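Local coordinates for cell wall surface anchor family protein (Streptococcus agalactiae, PDB 3PHS) that serves as a minor pilin of the Gram-positive pilus, with an Ig-like domain that mediates adhesion to lung epithelial cells, at residues D59-A62 with H63-L67; N93-D97 with G98-G102; V175-D179 with I180-K184; E210-S213 with G214-I217. All coordinates share one frame; numbering follows the deposited sequence.

Contact 1 (D59-A62 with H63-L67); sequences DLLA and HWNSL
H63 and W64 open the second half of a short helix, and their backbone N-H groups go back one turn: H63 N to D59 O at 2.9 Å and W64 N to L60 O at 3.0 Å. N65 N follows, bonding to L61 O at 2.8 Å. The fourth bond, S66 N to A62 O, is weak, its N-H angle only 126°. Here S66 turns its side chain back: OG, placed between its own N and carbonyl carbon (chi1 79°), bonds to H63 O at 2.6 Å, and S66 N reaches that oxygen from the same face. L60 O also lies in plane at the edge of the W64 indole, 3.2 Å from CD1, while L60 CD1 runs alongside that edge, 4.1 Å from NE1. One residue along, L61 CG sits 3.6 Å from N65 ND2. The polar ends of H63 and N65 find partners farther off: H63 NE2 bonds to Q75 and N65 OD1 to Y101. Helix 60-65 lies on a sheet of the N-terminal domain, with L60 and L61 against L118 of strand 109-121 and W64 against strand 46-52 and L72 of helix 69-75.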
loop_
_atom_site.group_PDB
_atom_site.type_symbol
_atom_site.label_atom_id
_atom_site.label_comp_id
_atom_site.label_asym_id
_atom_site.label_seq_id
_atom_site.Cartn_x
_atom_site.Cartn_y
_atom_site.Cartn_z
ATOM N N ASP A 59 23.324 -3.831 8.627
ATOM C CA ASP A 59 22.006 -3.234 8.427
ATOM C C ASP A 59 21.099 -4.332 7.878
ATOM O O ASP A 59 20.630 -4.270 6.752
ATOM C CB ASP A 59 22.077 -2.066 7.437
ATOM C CG ASP A 59 22.840 -0.884 7.982
ATOM O OD1 ASP A 59 22.478 -0.408 9.075
ATOM O OD2 ASP A 59 23.808 -0.441 7.323
ATOM N N LEU A 60 20.880 -5.356 8.688
ATOM C CA LEU A 60 20.251 -6.595 8.221
ATOM C C LEU A 60 18.784 -6.419 7.834
ATOM O O LEU A 60 18.332 -6.933 6.795
ATOM C CB LEU A 60 20.364 -7.646 9.318
ATOM C CG LEU A 60 20.295 -9.104 8.916
ATOM C CD1 LEU A 60 21.324 -9.453 7.818
ATOM C CD2 LEU A 60 20.512 -9.943 10.184
ATOM N N LEU A 61 18.029 -5.712 8.667
ATOM C CA LEU A 61 16.615 -5.499 8.361
ATOM C C LEU A 61 16.471 -4.661 7.084
ATOM O O LEU A 61 15.663 -4.984 6.192
ATOM C CB LEU A 61 15.874 -4.872 9.551
ATOM C CG LEU A 61 14.381 -4.540 9.338
ATOM C CD1 LEU A 61 13.533 -5.777 9.006
ATOM C CD2 LEU A 61 13.819 -3.812 10.559
ATOM N N ALA A 62 17.267 -3.598 6.974
ATOM C CA ALA A 62 17.229 -2.770 5.759
ATOM C C ALA A 62 17.622 -3.583 4.526
ATOM O O ALA A 62 17.047 -3.403 3.457
ATOM C CB ALA A 62 18.148 -1.539 5.911
ATOM N N HIS A 63 18.611 -4.462 4.672
ATOM C CA HIS A 63 19.014 -5.317 3.572
ATOM C C HIS A 63 17.859 -6.169 3.065
ATOM O O HIS A 63 17.597 -6.232 1.864
ATOM C CB HIS A 63 20.182 -6.230 3.950
ATOM C CG HIS A 63 20.502 -7.227 2.883
ATOM N ND1 HIS A 63 20.999 -6.854 1.651
ATOM C CD2 HIS A 63 20.330 -8.569 2.831
ATOM C CE1 HIS A 63 21.161 -7.934 0.901
ATOM N NE2 HIS A 63 20.766 -8.986 1.597
ATOM N N TRP A 64 17.179 -6.827 3.993
ATOM C CA TRP A 64 16.068 -7.700 3.654
ATOM C C TRP A 64 14.862 -6.922 3.130
ATOM O O TRP A 64 14.222 -7.369 2.196
ATOM C CB TRP A 64 15.743 -8.624 4.840
ATOM C CG TRP A 64 16.730 -9.753 4.829
ATOM C CD1 TRP A 64 18.003 -9.743 5.317
ATOM C CD2 TRP A 64 16.550 -11.019 4.189
ATOM N NE1 TRP A 64 18.631 -10.948 5.039
ATOM C CE2 TRP A 64 17.759 -11.745 4.341
ATOM C CE3 TRP A 64 15.484 -11.613 3.508
ATOM C CZ2 TRP A 64 17.922 -13.052 3.851
ATOM C CZ3 TRP A 64 15.646 -12.928 3.018
ATOM C CH2 TRP A 64 16.855 -13.627 3.199
ATOM N N ASN A 65 14.622 -5.729 3.677
ATOM C CA ASN A 65 13.528 -4.868 3.208
ATOM C C ASN A 65 13.738 -4.354 1.781
ATOM O O ASN A 65 12.772 -3.977 1.109
ATOM C CB ASN A 65 13.339 -3.675 4.146
ATOM C CG ASN A 65 12.556 -4.022 5.417
ATOM O OD1 ASN A 65 11.811 -5.003 5.469
ATOM N ND2 ASN A 65 12.707 -3.181 6.441
ATOM N N SER A 66 14.997 -4.349 1.332
ATOM C CA SER A 66 15.377 -3.859 -0.013
ATOM C C SER A 66 15.157 -4.899 -1.119
ATOM O O SER A 66 15.121 -4.555 -2.301
ATOM C CB SER A 66 16.843 -3.394 -0.019
ATOM O OG SER A 66 17.750 -4.490 -0.112
ATOM N N LEU A 67 15.004 -6.165 -0.729
ATOM C CA LEU A 67 14.858 -7.273 -1.668
ATOM C C LEU A 67 13.446 -7.398 -2.223
ATOM O O LEU A 67 12.465 -7.192 -1.499
ATOM C CB LEU A 67 15.244 -8.594 -1.004
ATOM C CG LEU A 67 16.633 -8.657 -0.382
ATOM C CD1 LEU A 67 16.858 -10.050 0.203
ATOM C CD2 LEU A 67 17.706 -8.306 -1.421
#

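Contact 2 (N93-D97 with G98-G102); sequences NQLPD and GIYYG
The Y100 ring has L95 on one face and the carbonyl of P96 at its edge. L95 brings CD2 over that face, 4.2 Å from the ring centroid and 14° off the normal, a CH-pi contact displaced toward the rim, while its CB lies 3.7 Å from Y100 OH. P96 O lies near the ring plane at the hydroxyl end and takes a hydrogen bond from Y100 OH, with a short separation of 2.5 Å. The hydroxyl comes in 17° out of the carbonyl plane. The side chains of P96 and Y100 cross at about a right angle, and P96 CD lies 3.2 Å from Y100 OH. With CG anti to its carbonyl carbon (chi1 -65°), Y100 turns the ring back from strand 98-106 toward the P96-D97 link that leads into it. G98 begins this strand directly after D97, whose carboxylate goes to H13 in strand 13-21. Around the ring, F80 of strand 76-83, L49 of strand 46-52 and L121 of strand 109-121 add apolar neighbours. The connection between the two sheets of the N-terminal domain is therefore fastened from within: a buried phenol satisfies the carbonyl of P96 in the link, and its ring supplies an apolar surface to the leucine that precedes P96.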
loop_
_atom_site.group_PDB
_atom_site.type_symbol
_atom_site.label_atom_id
_atom_site.label_comp_id
_atom_site.label_asym_id
_atom_site.label_seq_id
_atom_site.Cartn_x
_atom_site.Cartn_y
_atom_site.Cartn_z
ATOM N N ASN A 93 5.462 -24.036 13.058
ATOM C CA ASN A 93 5.822 -25.144 13.936
ATOM C C ASN A 93 7.156 -25.778 13.624
ATOM O O ASN A 93 7.505 -26.013 12.452
ATOM C CB ASN A 93 4.714 -26.190 13.905
ATOM C CG ASN A 93 3.414 -25.639 14.410
ATOM O OD1 ASN A 93 2.444 -25.502 13.657
ATOM N ND2 ASN A 93 3.398 -25.251 15.666
ATOM N N GLN A 94 7.909 -26.024 14.687
ATOM C CA GLN A 94 9.227 -26.671 14.605
ATOM C C GLN A 94 10.202 -26.027 13.626
ATOM O O GLN A 94 10.858 -26.711 12.824
ATOM C CB GLN A 94 9.055 -28.157 14.331
ATOM C CG GLN A 94 8.116 -28.791 15.339
ATOM C CD GLN A 94 8.370 -30.251 15.524
ATOM O OE1 GLN A 94 7.565 -31.080 15.093
ATOM N NE2 GLN A 94 9.490 -30.592 16.160
ATOM N N LEU A 95 10.278 -24.701 13.676
ATOM C CA LEU A 95 11.266 -23.980 12.889
ATOM C C LEU A 95 12.648 -24.228 13.490
ATOM O O LEU A 95 12.791 -24.172 14.721
ATOM C CB LEU A 95 10.954 -22.480 12.899
ATOM C CG LEU A 95 10.100 -21.898 11.762
ATOM C CD1 LEU A 95 8.827 -22.672 11.465
ATOM C CD2 LEU A 95 9.804 -20.429 12.105
ATOM N N PRO A 96 13.658 -24.510 12.635
ATOM C CA PRO A 96 15.033 -24.641 13.096
ATOM C C PRO A 96 15.507 -23.346 13.712
ATOM O O PRO A 96 15.092 -22.241 13.296
ATOM C CB PRO A 96 15.810 -24.913 11.812
ATOM C CG PRO A 96 14.840 -25.574 10.938
ATOM C CD PRO A 96 13.566 -24.813 11.195
ATOM N N ASP A 97 16.351 -23.499 14.717
ATOM C CA ASP A 97 16.989 -22.392 15.362
ATOM C C ASP A 97 17.658 -21.539 14.274
ATOM O O ASP A 97 18.299 -22.071 13.359
ATOM C CB ASP A 97 17.983 -22.957 16.382
ATOM C CG ASP A 97 18.506 -21.916 17.301
ATOM O OD1 ASP A 97 19.334 -21.117 16.832
ATOM O OD2 ASP A 97 18.086 -21.878 18.481
ATOM N N GLY A 98 17.445 -20.226 14.312
ATOM C CA GLY A 98 17.943 -19.371 13.227
ATOM C C GLY A 98 17.410 -17.954 13.279
ATOM O O GLY A 98 16.710 -17.588 14.222
ATOM N N ILE A 99 17.766 -17.161 12.271
ATOM C CA ILE A 99 17.265 -15.794 12.120
ATOM C C ILE A 99 16.312 -15.811 10.941
ATOM O O ILE A 99 16.646 -16.341 9.897
ATOM C CB ILE A 99 18.409 -14.743 11.853
ATOM C CG1 ILE A 99 19.523 -14.780 12.932
ATOM C CG2 ILE A 99 17.835 -13.318 11.701
ATOM C CD1 ILE A 99 19.020 -14.788 14.319
ATOM N N TYR A 100 15.121 -15.246 11.124
ATOM C CA TYR A 100 14.097 -15.249 10.093
ATOM C C TYR A 100 13.619 -13.835 9.799
ATOM O O TYR A 100 13.432 -13.029 10.707
ATOM C CB TYR A 100 12.879 -16.065 10.522
ATOM C CG TYR A 100 13.178 -17.532 10.688
ATOM C CD1 TYR A 100 13.827 -18.006 11.843
ATOM C CD2 TYR A 100 12.852 -18.444 9.670
ATOM C CE1 TYR A 100 14.127 -19.391 11.983
ATOM C CE2 TYR A 100 13.149 -19.814 9.801
ATOM C CZ TYR A 100 13.788 -20.267 10.951
ATOM O OH TYR A 100 14.084 -21.616 11.058
ATOM N N TYR A 101 13.425 -13.569 8.517
ATOM C CA TYR A 101 12.790 -12.354 8.061
ATOM C C TYR A 101 11.359 -12.705 7.721
ATOM O O TYR A 101 11.118 -13.579 6.887
ATOM C CB TYR A 101 13.502 -11.845 6.816
ATOM C CG TYR A 101 12.879 -10.632 6.163
ATOM C CD1 TYR A 101 13.013 -9.359 6.733
ATOM C CD2 TYR A 101 12.180 -10.754 4.958
ATOM C CE1 TYR A 101 12.455 -8.243 6.111
ATOM C CE2 TYR A 101 11.616 -9.639 4.331
ATOM C CZ TYR A 101 11.771 -8.395 4.917
ATOM O OH TYR A 101 11.229 -7.298 4.293
ATOM N N GLY A 102 10.423 -11.994 8.340
ATOM C CA GLY A 102 8.997 -12.229 8.149
ATOM C C GLY A 102 8.295 -11.027 7.542
ATOM O O GLY A 102 8.627 -9.891 7.846
#

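Contact 3 (V175-D179 with I180-K184); sequences VHSQD and IDAAK
I180 follows D179 into a type I beta turn, D179 to A182, which shares D179 with an ST turn begun by S177; both belong to a surface excursion of the prealbumin-like domain. I180 occupies the second turn position, its side chain directed away from the preceding segment. D181 comes next and folds back: CG stands between its own N and carbonyl carbon (chi1 56°), bringing OD1 to 3.4 Å from D179 CB. The two carboxylates also come near each other, D179 OD2 and D181 OD1 being 4.4 Å apart, and K172 of strand 171-172 makes a salt bridge to each, probably offsetting their mutual repulsion. A182 closes the turn with its N-H on D179 O, 3.0 Å away. R170 reaches into the same loop, its NH1 bonding to both D179 O and A182 O. A182 then points its methyl back at the first segment, 3.7 Å from S177 CB. In the ST turn itself, S177 sets OG anti to its own nitrogen (chi1 174°), and that oxygen accepts from D179 N at 3.0 Å.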
loop_
_atom_site.group_PDB
_atom_site.type_symbol
_atom_site.label_atom_id
_atom_site.label_comp_id
_atom_site.label_asym_id
_atom_site.label_seq_id
_atom_site.Cartn_x
_atom_site.Cartn_y
_atom_site.Cartn_z
ATOM N N VAL A 175 -15.324 3.703 -2.898
ATOM C CA VAL A 175 -14.455 3.211 -1.850
ATOM C C VAL A 175 -13.438 2.235 -2.442
ATOM O O VAL A 175 -13.756 1.488 -3.354
ATOM C CB VAL A 175 -15.304 2.485 -0.749
ATOM C CG1 VAL A 175 -14.433 1.951 0.324
ATOM C CG2 VAL A 175 -16.341 3.437 -0.142
ATOM N N HIS A 176 -12.220 2.242 -1.909
ATOM C CA HIS A 176 -11.254 1.219 -2.246
ATOM C C HIS A 176 -11.875 -0.163 -1.952
ATOM O O HIS A 176 -12.389 -0.420 -0.843
ATOM C CB HIS A 176 -9.949 1.433 -1.486
ATOM C CG HIS A 176 -8.938 0.356 -1.722
ATOM N ND1 HIS A 176 -7.895 0.105 -0.854
ATOM C CD2 HIS A 176 -8.818 -0.543 -2.728
ATOM C CE1 HIS A 176 -7.185 -0.910 -1.311
ATOM N NE2 HIS A 176 -7.728 -1.327 -2.441
ATOM N N SER A 177 -11.879 -1.015 -2.967
ATOM C CA SER A 177 -12.566 -2.307 -2.882
ATOM C C SER A 177 -11.705 -3.436 -3.426
ATOM O O SER A 177 -10.887 -3.242 -4.339
ATOM C CB SER A 177 -13.919 -2.250 -3.605
ATOM O OG SER A 177 -14.542 -3.536 -3.660
ATOM N N GLN A 178 -11.887 -4.626 -2.857
ATOM C CA GLN A 178 -11.206 -5.810 -3.349
ATOM C C GLN A 178 -12.171 -6.755 -4.047
ATOM O O GLN A 178 -11.823 -7.905 -4.364
ATOM C CB GLN A 178 -10.489 -6.518 -2.208
ATOM C CG GLN A 178 -9.542 -5.600 -1.474
ATOM C CD GLN A 178 -8.548 -6.366 -0.671
ATOM O OE1 GLN A 178 -7.467 -6.671 -1.165
ATOM N NE2 GLN A 178 -8.910 -6.719 0.570
ATOM N N ASP A 179 -13.381 -6.272 -4.306
ATOM C CA ASP A 179 -14.352 -7.078 -5.049
ATOM C C ASP A 179 -13.937 -7.275 -6.499
ATOM O O ASP A 179 -13.226 -6.453 -7.069
ATOM C CB ASP A 179 -15.750 -6.483 -4.955
ATOM C CG ASP A 179 -16.337 -6.593 -3.568
ATOM O OD1 ASP A 179 -15.703 -7.205 -2.689
ATOM O OD2 ASP A 179 -17.436 -6.060 -3.367
ATOM N N ILE A 180 -14.377 -8.381 -7.088
ATOM C CA ILE A 180 -13.941 -8.728 -8.438
ATOM C C ILE A 180 -14.458 -7.703 -9.477
ATOM O O ILE A 180 -13.851 -7.537 -10.534
ATOM C CB ILE A 180 -14.323 -10.208 -8.804
ATOM C CG1 ILE A 180 -13.486 -10.743 -9.981
ATOM C CG2 ILE A 180 -15.832 -10.349 -9.037
ATOM C CD1 ILE A 180 -12.099 -11.223 -9.591
ATOM N N ASP A 181 -15.561 -7.026 -9.167
ATOM C CA ASP A 181 -16.087 -5.990 -10.055
ATOM C C ASP A 181 -15.557 -4.582 -9.762
ATOM O O ASP A 181 -15.899 -3.624 -10.474
ATOM C CB ASP A 181 -17.622 -6.014 -10.153
ATOM C CG ASP A 181 -18.311 -5.890 -8.808
ATOM O OD1 ASP A 181 -17.661 -6.060 -7.763
ATOM O OD2 ASP A 181 -19.530 -5.638 -8.794
ATOM N N ALA A 182 -14.717 -4.440 -8.733
ATOM C CA ALA A 182 -14.116 -3.122 -8.473
ATOM C C ALA A 182 -13.175 -2.794 -9.641
ATOM O O ALA A 182 -12.419 -3.652 -10.114
ATOM C CB ALA A 182 -13.374 -3.088 -7.154
ATOM N N ALA A 183 -13.242 -1.545 -10.085
ATOM C CA ALA A 183 -12.590 -1.098 -11.317
ATOM C C ALA A 183 -11.326 -0.280 -11.053
ATOM O O ALA A 183 -11.256 0.440 -10.058
ATOM C CB ALA A 183 -13.579 -0.266 -12.112
ATOM N N LYS A 184 -10.346 -0.392 -11.948
ATOM C CA LYS A 184 -9.146 0.448 -11.896
ATOM C C LYS A 184 -9.381 1.837 -12.532
ATOM O O LYS A 184 -8.750 2.834 -12.148
ATOM C CB LYS A 184 -7.926 -0.270 -12.482
ATOM C CG LYS A 184 -7.984 -0.543 -13.974
ATOM C CD LYS A 184 -6.646 -0.942 -14.534
ATOM C CE LYS A 184 -6.809 -1.400 -15.977
ATOM N NZ LYS A 184 -5.561 -1.938 -16.544
#

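Contact 4 (E210-S213 with G214-I217)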
loop_
_atom_site.group_PDB
_atom_site.type_symbol
_atom_site.label_atom_id
_atom_site.label_comp_id
_atom_site.label_asym_id
_atom_site.label_seq_id
_atom_site.Cartn_x
_atom_site.Cartn_y
_atom_site.Cartn_z
ATOM N N GLU A 210 -6.271 9.510 -19.610
ATOM C CA GLU A 210 -6.886 10.131 -20.771
ATOM C C GLU A 210 -7.649 11.377 -20.353
ATOM O O GLU A 210 -8.417 11.375 -19.382
ATOM C CB GLU A 210 -7.814 9.128 -21.468
ATOM C CG GLU A 210 -8.705 9.710 -22.573
ATOM C CD GLU A 210 -9.560 8.648 -23.237
ATOM O OE1 GLU A 210 -9.590 7.494 -22.753
ATOM O OE2 GLU A 210 -10.208 8.970 -24.250
ATOM N N THR A 211 -7.437 12.456 -21.094
ATOM C CA THR A 211 -8.187 13.664 -20.819
ATOM C C THR A 211 -9.138 14.014 -21.956
ATOM O O THR A 211 -9.170 13.318 -22.963
ATOM C CB THR A 211 -7.271 14.831 -20.458
ATOM O OG1 THR A 211 -8.067 15.910 -19.977
ATOM C CG2 THR A 211 -6.438 15.294 -21.664
ATOM N N GLN A 212 -9.921 15.072 -21.766
ATOM C CA GLN A 212 -10.910 15.495 -22.757
ATOM C C GLN A 212 -10.265 16.004 -24.034
ATOM O O GLN A 212 -9.103 16.434 -24.048
ATOM C CB GLN A 212 -11.784 16.596 -22.200
ATOM C CG GLN A 212 -12.974 16.152 -21.381
ATOM C CD GLN A 212 -14.028 17.248 -21.305
ATOM O OE1 GLN A 212 -14.076 18.136 -22.167
ATOM N NE2 GLN A 212 -14.867 17.208 -20.269
ATOM N N SER A 213 -11.038 15.961 -25.113
ATOM C CA SER A 213 -10.572 16.491 -26.367
ATOM C C SER A 213 -10.426 18.017 -26.232
ATOM O O SER A 213 -11.301 18.727 -25.660
ATOM C CB SER A 213 -11.475 16.061 -27.539
ATOM O OG SER A 213 -12.381 17.077 -27.938
ATOM N N GLY A 214 -9.281 18.488 -26.697
ATOM C CA GLY A 214 -8.941 19.892 -26.643
ATOM C C GLY A 214 -7.890 20.186 -25.593
ATOM O O GLY A 214 -7.350 21.292 -25.564
ATOM N N TYR A 215 -7.583 19.184 -24.756
ATOM C CA TYR A 215 -6.665 19.338 -23.616
ATOM C C TYR A 215 -5.480 18.387 -23.658
ATOM O O TYR A 215 -5.533 17.343 -24.295
ATOM C CB TYR A 215 -7.401 19.145 -22.281
ATOM C CG TYR A 215 -8.500 20.136 -22.029
ATOM C CD1 TYR A 215 -9.808 19.860 -22.419
ATOM C CD2 TYR A 215 -8.235 21.349 -21.394
ATOM C CE1 TYR A 215 -10.823 20.760 -22.187
ATOM C CE2 TYR A 215 -9.244 22.256 -21.149
ATOM C CZ TYR A 215 -10.524 21.960 -21.553
ATOM O OH TYR A 215 -11.522 22.837 -21.319
ATOM N N GLN A 216 -4.417 18.769 -22.957
ATOM C CA GLN A 216 -3.208 17.975 -22.849
ATOM C C GLN A 216 -3.109 17.442 -21.433
ATOM O O GLN A 216 -3.479 18.131 -20.475
ATOM C CB GLN A 216 -1.969 18.838 -23.054
ATOM C CG GLN A 216 -1.582 19.220 -24.470
ATOM C CD GLN A 216 -0.326 20.089 -24.468
ATOM O OE1 GLN A 216 0.086 20.592 -23.415
ATOM N NE2 GLN A 216 0.290 20.269 -25.630
ATOM N N ILE A 217 -2.588 16.228 -21.298
ATOM C CA ILE A 217 -2.133 15.753 -19.991
ATOM C C ILE A 217 -0.829 16.500 -19.645
ATOM O O ILE A 217 0.190 16.370 -20.340
ATOM C CB ILE A 217 -1.958 14.206 -19.966
ATOM C CG1 ILE A 217 -3.309 13.512 -20.203
ATOM C CG2 ILE A 217 -1.310 13.754 -18.643
ATOM C CD1 ILE A 217 -3.221 12.010 -20.378
#
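A type II beta turn from Q212 to Y215 reverses the chain between strand 202-210 and the short, weakly bonded strand 215-216 of the prealbumin-like domain. S213 and G214 hold its two corner positions, and G214 has the positive phi (107°) that suits the third residue of such a turn. The closing bond runs from Y215 N to Q212 O, 3.2 Å long. Next to it the side chains of Q212 and Y215 lie side by side and point the same way. Q212 CB is 3.8 Å from Y215 CD1, and farther out the amide plane stands 83° from the ring, almost perpendicular to it. S213 O comes to 3.7 Å from the same CD1. T211 works on the inner side of the reversal. Its CG2, between the backbone N and the carbonyl carbon, is aimed across the gap at the returning chain, 3.5 Å from Y215 O and 3.9 Å from I217 CG1. I217 answers from the far end by laying CD1 4.0 Å from E210 N; besides the turn bond, the arms also meet through apolar carbons, a threonine methyl and the isoleucine chain. The polar ends of T211 and Q212 are used elsewhere: T211 OG1 bonds to N238, and Q212 NE2 to the carbonyl of A154. The turn is thereby joined to its surroundings on two fronts, with Y215 resting on N238 and K240 of strand 231-240 and on L153 in a loop, while G214 and Q216 make backbone bonds to V241 and K239.

Contacts 1 and 2 belong to the same N-terminal half and touch through Y101, which W64 and L61 pack against. Contacts 3 and 4 share the prealbumin-like domain, with nearest atoms about 10 Å apart and no touch. Contact 2 is partly buried, whereas the others lie at the surface. Successive main-chain bonds dominate 59-67, and a single phenol-to-carbonyl bond serves 93-102. Both later contacts are beta turns closed by one backbone bond, yet 175-184 gathers carboxylates round a lysine, whereas 210-217 adds apolar carbons of T211 and I217 and a tyrosine beside Q212.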